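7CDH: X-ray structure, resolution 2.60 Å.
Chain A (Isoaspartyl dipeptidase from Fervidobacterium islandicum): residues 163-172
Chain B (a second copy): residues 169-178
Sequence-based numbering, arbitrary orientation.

Chain A 163-172: RSSQPTLEEI
Chain B (169-178) LEEILRIVAD

Chain B 169-178 is one helix, each amide from L173(B) on donating to the carbonyl four residues back. Chain A runs roughly antiparallel to it as a loop, R163(A) to T168(A), then turns into a helix at L169(A). Q166(A) has positive phi (53/59). In register, the CA atoms of S165(A) and A177(B) lie 5.0 Å apart, those of T168(A) and E170(B) 7.9 Å.

R174(B) is the main donor. Its chi angles are 174°, 61°, 33° and 73°, which bring the guanidinium to chain A. NE and NH2 of R174(B) both donate to S165(A) O, at 2.8 and 3.0 Å. R174(B) NH2 also donates to E171(A) OE1 at 3.0 Å, and R174(B) NH1 to E171(A) OE2 at 3.1 Å, forming a salt bridge.

E171(A) (m, t, -57°) is held by its own chain. T168(A) N donates to E171(A) OE1 at 2.9 Å. T168(A), chi1 p, is the N-cap: E171(A) N donates to T168(A) OG1 at 3.1 Å. Q166(A) N donates to S164(A) OG at 3.0 Å. One water donates to Q166(A) O at 2.9 Å and E170(B) O at 3.0 Å.

A177(B) is buried. The small side chain of A177(B) sits close against the loop: A177(B) CB lies 3.3 Å from S164(A) O and 3.7 Å from S165(A) CA. Q166(A) CB packs 4.1 Å from L173(B) CB. S165(A) OG, both polar ends of Q166(A), and D178(B) OD1 and OD2 bond elsewhere in the structure. Together they bury 402 Å².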

ATOM      1  N   ARG A 163      23.045 -12.744  15.252  1.00 34.90           N
ATOM      2  CA  ARG A 163      22.574 -12.183  13.956  1.00 36.80           C
ATOM      3  C   ARG A 163      21.068 -12.420  13.744  1.00 35.51           C
ATOM      4  O   ARG A 163      20.522 -12.035  12.654  1.00 35.97           O
ATOM      5  CB  ARG A 163      23.369 -12.776  12.795  1.00 44.25           C
ATOM      6  CG  ARG A 163      24.860 -12.455  12.822  1.00 50.86           C
ATOM      7  CD  ARG A 163      25.619 -13.513  12.035  1.00 51.61           C
ATOM      8  NE  ARG A 163      25.719 -14.749  12.813  1.00 55.11           N
ATOM      9  CZ  ARG A 163      26.317 -15.872  12.418  1.00 53.74           C
ATOM     10  NH1 ARG A 163      26.871 -15.959  11.219  1.00 55.24           N
ATOM     11  NH2 ARG A 163      26.354 -16.909  13.237  1.00 56.11           N
ATOM     12  N   SER A 164      20.378 -12.987  14.735  1.00 30.85           N
ATOM     13  CA  SER A 164      18.927 -13.260  14.633  1.00 30.66           C
ATOM     14  C   SER A 164      18.169 -11.926  14.703  1.00 30.01           C
ATOM     15  O   SER A 164      18.768 -10.899  15.068  1.00 31.38           O
ATOM     16  CB  SER A 164      18.479 -14.215  15.696  1.00 30.63           C
ATOM     17  OG  SER A 164      18.180 -13.519  16.884  1.00 31.47           O
ATOM     18  N   SER A 165      16.893 -11.916  14.374  1.00 26.83           N
ATOM     19  CA  SER A 165      16.069 -10.709  14.571  1.00 26.77           C
ATOM     20  C   SER A 165      15.329 -10.858  15.894  1.00 28.75           C
ATOM     21  O   SER A 165      14.348 -10.175  16.092  1.00 29.28           O
ATOM     22  CB  SER A 165      15.162 -10.522  13.431  1.00 28.17           C
ATOM     23  OG  SER A 165      14.170 -11.531  13.395  1.00 27.89           O
ATOM     24  N   GLN A 166      15.814 -11.738  16.764  1.00 31.93           N
ATOM     25  CA  GLN A 166      15.241 -12.018  18.106  1.00 31.76           C
ATOM     26  C   GLN A 166      13.757 -12.354  17.948  1.00 31.84           C
ATOM     27  O   GLN A 166      12.895 -11.734  18.546  1.00 30.50           O
ATOM     28  CB  GLN A 166      15.523 -10.855  19.057  1.00 31.98           C
ATOM     29  CG  GLN A 166      17.005 -10.554  19.284  1.00 35.02           C
ATOM     30  CD  GLN A 166      17.774 -11.702  19.922  1.00 37.14           C
ATOM     31  OE1 GLN A 166      17.241 -12.458  20.736  1.00 34.12           O
ATOM     32  NE2 GLN A 166      19.040 -11.856  19.528  1.00 32.30           N
ATOM     33  N   PRO A 167      13.407 -13.396  17.174  1.00 31.86           N
ATOM     34  CA  PRO A 167      12.005 -13.743  16.963  1.00 32.51           C
ATOM     35  C   PRO A 167      11.373 -14.364  18.206  1.00 31.58           C
ATOM     36  O   PRO A 167      12.042 -15.103  18.914  1.00 32.55           O
ATOM     37  CB  PRO A 167      12.069 -14.825  15.879  1.00 33.82           C
ATOM     38  CG  PRO A 167      13.422 -15.484  16.121  1.00 32.93           C
ATOM     39  CD  PRO A 167      14.323 -14.319  16.494  1.00 32.96           C
ATOM     40  N   THR A 168      10.095 -14.081  18.424  1.00 31.98           N
ATOM     41  CA  THR A 168       9.280 -14.682  19.517  1.00 30.96           C
ATOM     42  C   THR A 168       8.792 -16.068  19.098  1.00 30.29           C
ATOM     43  O   THR A 168       8.756 -16.351  17.894  1.00 31.05           O
ATOM     44  CB  THR A 168       8.072 -13.808  19.848  1.00 29.72           C
ATOM     45  OG1 THR A 168       7.176 -13.776  18.726  1.00 29.66           O
ATOM     46  CG2 THR A 168       8.500 -12.414  20.246  1.00 28.77           C
ATOM     47  N   LEU A 169       8.310 -16.845  20.052  1.00 32.24           N
ATOM     48  CA  LEU A 169       7.733 -18.186  19.799  1.00 32.78           C
ATOM     49  C   LEU A 169       6.487 -18.053  18.919  1.00 32.30           C
ATOM     50  O   LEU A 169       6.317 -18.867  17.998  1.00 34.29           O
ATOM     51  CB  LEU A 169       7.406 -18.850  21.140  1.00 35.02           C
ATOM     52  CG  LEU A 169       6.713 -20.211  21.021  1.00 37.33           C
ATOM     53  CD1 LEU A 169       7.538 -21.159  20.165  1.00 34.74           C
ATOM     54  CD2 LEU A 169       6.445 -20.800  22.399  1.00 36.49           C
ATOM     55  N   GLU A 170       5.635 -17.077  19.210  1.00 36.55           N
ATOM     56  CA  GLU A 170       4.407 -16.792  18.432  1.00 39.73           C
ATOM     57  C   GLU A 170       4.774 -16.524  16.969  1.00 36.81           C
ATOM     58  O   GLU A 170       4.103 -17.115  16.090  1.00 31.77           O
ATOM     59  CB  GLU A 170       3.623 -15.652  19.083  1.00 49.81           C
ATOM     60  CG  GLU A 170       2.904 -16.100  20.360  1.00 66.66           C
ATOM     61  CD  GLU A 170       2.198 -15.003  21.161  1.00 89.32           C
ATOM     62  OE1 GLU A 170       2.407 -13.794  20.851  1.00 97.11           O
ATOM     63  OE2 GLU A 170       1.437 -15.353  22.110  1.00 94.83           O
ATOM     64  N   GLU A 171       5.789 -15.693  16.701  1.00 34.24           N
ATOM     65  CA  GLU A 171       6.197 -15.371  15.309  1.00 33.98           C
ATOM     66  C   GLU A 171       6.647 -16.668  14.628  1.00 31.26           C
ATOM     67  O   GLU A 171       6.163 -16.938  13.502  1.00 29.41           O
ATOM     68  CB  GLU A 171       7.316 -14.335  15.274  1.00 39.55           C
ATOM     69  CG  GLU A 171       6.923 -12.946  15.727  1.00 40.71           C
ATOM     70  CD  GLU A 171       8.088 -11.954  15.695  1.00 44.17           C
ATOM     71  OE1 GLU A 171       9.113 -12.233  16.345  1.00 38.19           O
ATOM     72  OE2 GLU A 171       7.978 -10.910  14.980  1.00 44.89           O
ATOM     73  N   ILE A 172       7.525 -17.445  15.279  1.00 29.40           N
ATOM     74  CA  ILE A 172       7.960 -18.793  14.778  1.00 30.36           C
ATOM     75  C   ILE A 172       6.727 -19.665  14.462  1.00 29.41           C
ATOM     76  O   ILE A 172       6.704 -20.258  13.389  1.00 31.66           O
ATOM     77  CB  ILE A 172       8.888 -19.533  15.763  1.00 31.41           C
ATOM     78  CG1 ILE A 172      10.182 -18.771  16.057  1.00 33.60           C
ATOM     79  CG2 ILE A 172       9.198 -20.919  15.225  1.00 34.97           C
ATOM     80  CD1 ILE A 172      10.834 -18.228  14.799  1.00 38.31           C
TER
ATOM     81  N   LEU B 169       9.560  -4.585  25.347  1.00 32.24           N
ATOM     82  CA  LEU B 169      10.906  -5.192  25.232  1.00 32.78           C
ATOM     83  C   LEU B 169      11.053  -5.861  23.862  1.00 32.30           C
ATOM     84  O   LEU B 169      12.119  -5.723  23.241  1.00 34.29           O
ATOM     85  CB  LEU B 169      11.101  -6.198  26.371  1.00 35.02           C
ATOM     86  CG  LEU B 169      12.422  -6.970  26.316  1.00 37.33           C
ATOM     87  CD1 LEU B 169      13.602  -6.011  26.268  1.00 34.74           C
ATOM     88  CD2 LEU B 169      12.534  -7.928  27.495  1.00 36.49           C
ATOM     89  N   GLU B 170      10.030  -6.581  23.420  1.00 36.55           N
ATOM     90  CA  GLU B 170      10.000  -7.256  22.101  1.00 39.73           C
ATOM     91  C   GLU B 170      10.221  -6.225  20.990  1.00 36.81           C
ATOM     92  O   GLU B 170      11.057  -6.508  20.101  1.00 31.77           O
ATOM     93  CB  GLU B 170       8.706  -8.054  21.946  1.00 49.81           C
ATOM     94  CG  GLU B 170       8.713  -9.337  22.783  1.00 66.66           C
ATOM     95  CD  GLU B 170       7.411 -10.143  22.802  1.00 89.32           C
ATOM     96  OE1 GLU B 170       6.368  -9.622  22.309  1.00 97.11           O
ATOM     97  OE2 GLU B 170       7.431 -11.297  23.319  1.00 94.83           O
ATOM     98  N   GLU B 171       9.528  -5.079  21.027  1.00 34.24           N
ATOM     99  CA  GLU B 171       9.674  -4.036  19.979  1.00 33.98           C
ATOM    100  C   GLU B 171      11.125  -3.543  19.992  1.00 31.26           C
ATOM    101  O   GLU B 171      11.739  -3.498  18.898  1.00 29.41           O
ATOM    102  CB  GLU B 171       8.714  -2.874  20.202  1.00 39.55           C
ATOM    103  CG  GLU B 171       7.250  -3.199  20.002  1.00 40.71           C
ATOM    104  CD  GLU B 171       6.330  -2.003  20.262  1.00 44.17           C
ATOM    105  OE1 GLU B 171       6.392  -1.447  21.375  1.00 38.19           O
ATOM    106  OE2 GLU B 171       5.571  -1.605  19.325  1.00 44.89           O
ATOM    107  N   ILE B 172      11.658  -3.196  21.173  1.00 29.40           N
ATOM    108  CA  ILE B 172      13.099  -2.806  21.342  1.00 30.36           C
ATOM    109  C   ILE B 172      14.016  -3.882  20.726  1.00 29.41           C
ATOM    110  O   ILE B 172      14.923  -3.511  19.989  1.00 31.66           O
ATOM    111  CB  ILE B 172      13.490  -2.562  22.814  1.00 31.41           C
ATOM    112  CG1 ILE B 172      12.684  -1.440  23.471  1.00 33.60           C
ATOM    113  CG2 ILE B 172      14.977  -2.270  22.902  1.00 34.97           C
ATOM    114  CD1 ILE B 172      12.579  -0.208  22.591  1.00 38.31           C
ATOM    115  N   LEU B 173      13.849  -5.160  21.069  1.00 28.20           N
ATOM    116  CA  LEU B 173      14.779  -6.233  20.622  1.00 30.28           C
ATOM    117  C   LEU B 173      14.805  -6.290  19.087  1.00 30.46           C
ATOM    118  O   LEU B 173      15.926  -6.446  18.514  1.00 27.78           O
ATOM    119  CB  LEU B 173      14.365  -7.597  21.189  1.00 31.74           C
ATOM    120  CG  LEU B 173      14.764  -7.869  22.636  1.00 35.63           C
ATOM    121  CD1 LEU B 173      14.166  -9.187  23.104  1.00 36.01           C
ATOM    122  CD2 LEU B 173      16.278  -7.869  22.793  1.00 36.43           C
ATOM    123  N   ARG B 174      13.633  -6.196  18.443  1.00 26.48           N
ATOM    124  CA  ARG B 174      13.578  -6.249  16.979  1.00 26.75           C
ATOM    125  C   ARG B 174      14.424  -5.088  16.416  1.00 29.92           C
ATOM    126  O   ARG B 174      15.273  -5.358  15.527  1.00 30.43           O
ATOM    127  CB  ARG B 174      12.126  -6.223  16.525  1.00 27.13           C
ATOM    128  CG  ARG B 174      11.940  -6.140  15.009  1.00 28.12           C
ATOM    129  CD  ARG B 174      12.502  -7.284  14.186  1.00 30.37           C
ATOM    130  NE  ARG B 174      12.428  -8.559  14.883  1.00 31.77           N
ATOM    131  CZ  ARG B 174      11.313  -9.248  15.087  1.00 33.71           C
ATOM    132  NH1 ARG B 174      10.153  -8.793  14.631  1.00 32.07           N
ATOM    133  NH2 ARG B 174      11.375 -10.390  15.753  1.00 33.40           N
ATOM    134  N   ILE B 175      14.260  -3.870  16.954  1.00 28.44           N
ATOM    135  CA  ILE B 175      14.974  -2.642  16.500  1.00 30.28           C
ATOM    136  C   ILE B 175      16.477  -2.816  16.750  1.00 30.06           C
ATOM    137  O   ILE B 175      17.258  -2.551  15.832  1.00 26.85           O
ATOM    138  CB  ILE B 175      14.401  -1.387  17.194  1.00 32.30           C
ATOM    139  CG1 ILE B 175      12.999  -1.059  16.679  1.00 30.42           C
ATOM    140  CG2 ILE B 175      15.345  -0.186  17.060  1.00 33.34           C
ATOM    141  CD1 ILE B 175      12.160  -0.366  17.726  1.00 34.37           C
ATOM    142  N   VAL B 176      16.871  -3.287  17.927  1.00 30.98           N
ATOM    143  CA  VAL B 176      18.317  -3.466  18.224  1.00 34.09           C
ATOM    144  C   VAL B 176      18.880  -4.535  17.279  1.00 34.49           C
ATOM    145  O   VAL B 176      19.953  -4.308  16.730  1.00 32.20           O
ATOM    146  CB  VAL B 176      18.573  -3.811  19.697  1.00 32.19           C
ATOM    147  CG1 VAL B 176      20.028  -4.152  19.932  1.00 32.84           C
ATOM    148  CG2 VAL B 176      18.149  -2.686  20.615  1.00 33.14           C
ATOM    149  N   ALA B 177      18.202  -5.665  17.100  1.00 33.44           N
ATOM    150  CA  ALA B 177      18.698  -6.734  16.194  1.00 35.13           C
ATOM    151  C   ALA B 177      18.798  -6.223  14.752  1.00 31.27           C
ATOM    152  O   ALA B 177      19.761  -6.575  14.066  1.00 31.52           O
ATOM    153  CB  ALA B 177      17.842  -7.968  16.271  1.00 36.53           C
ATOM    154  N   ASP B 178      17.861  -5.396  14.309  1.00 32.84           N
ATOM    155  CA  ASP B 178      17.856  -4.873  12.917  1.00 32.32           C
ATOM    156  C   ASP B 178      19.039  -3.911  12.740  1.00 30.16           C
ATOM    157  O   ASP B 178      19.750  -4.018  11.745  1.00 32.69           O
ATOM    158  CB  ASP B 178      16.490  -4.290  12.561  1.00 33.62           C
ATOM    159  CG  ASP B 178      15.422  -5.363  12.306  1.00 38.08           C
ATOM    160  OD1 ASP B 178      15.766  -6.595  12.412  1.00 35.59           O
ATOM    161  OD2 ASP B 178      14.225  -4.974  12.012  1.00 33.55           O
TER
HETATM  162  O   HOH W   1      11.303  -9.368  19.172  1.00 50.75           O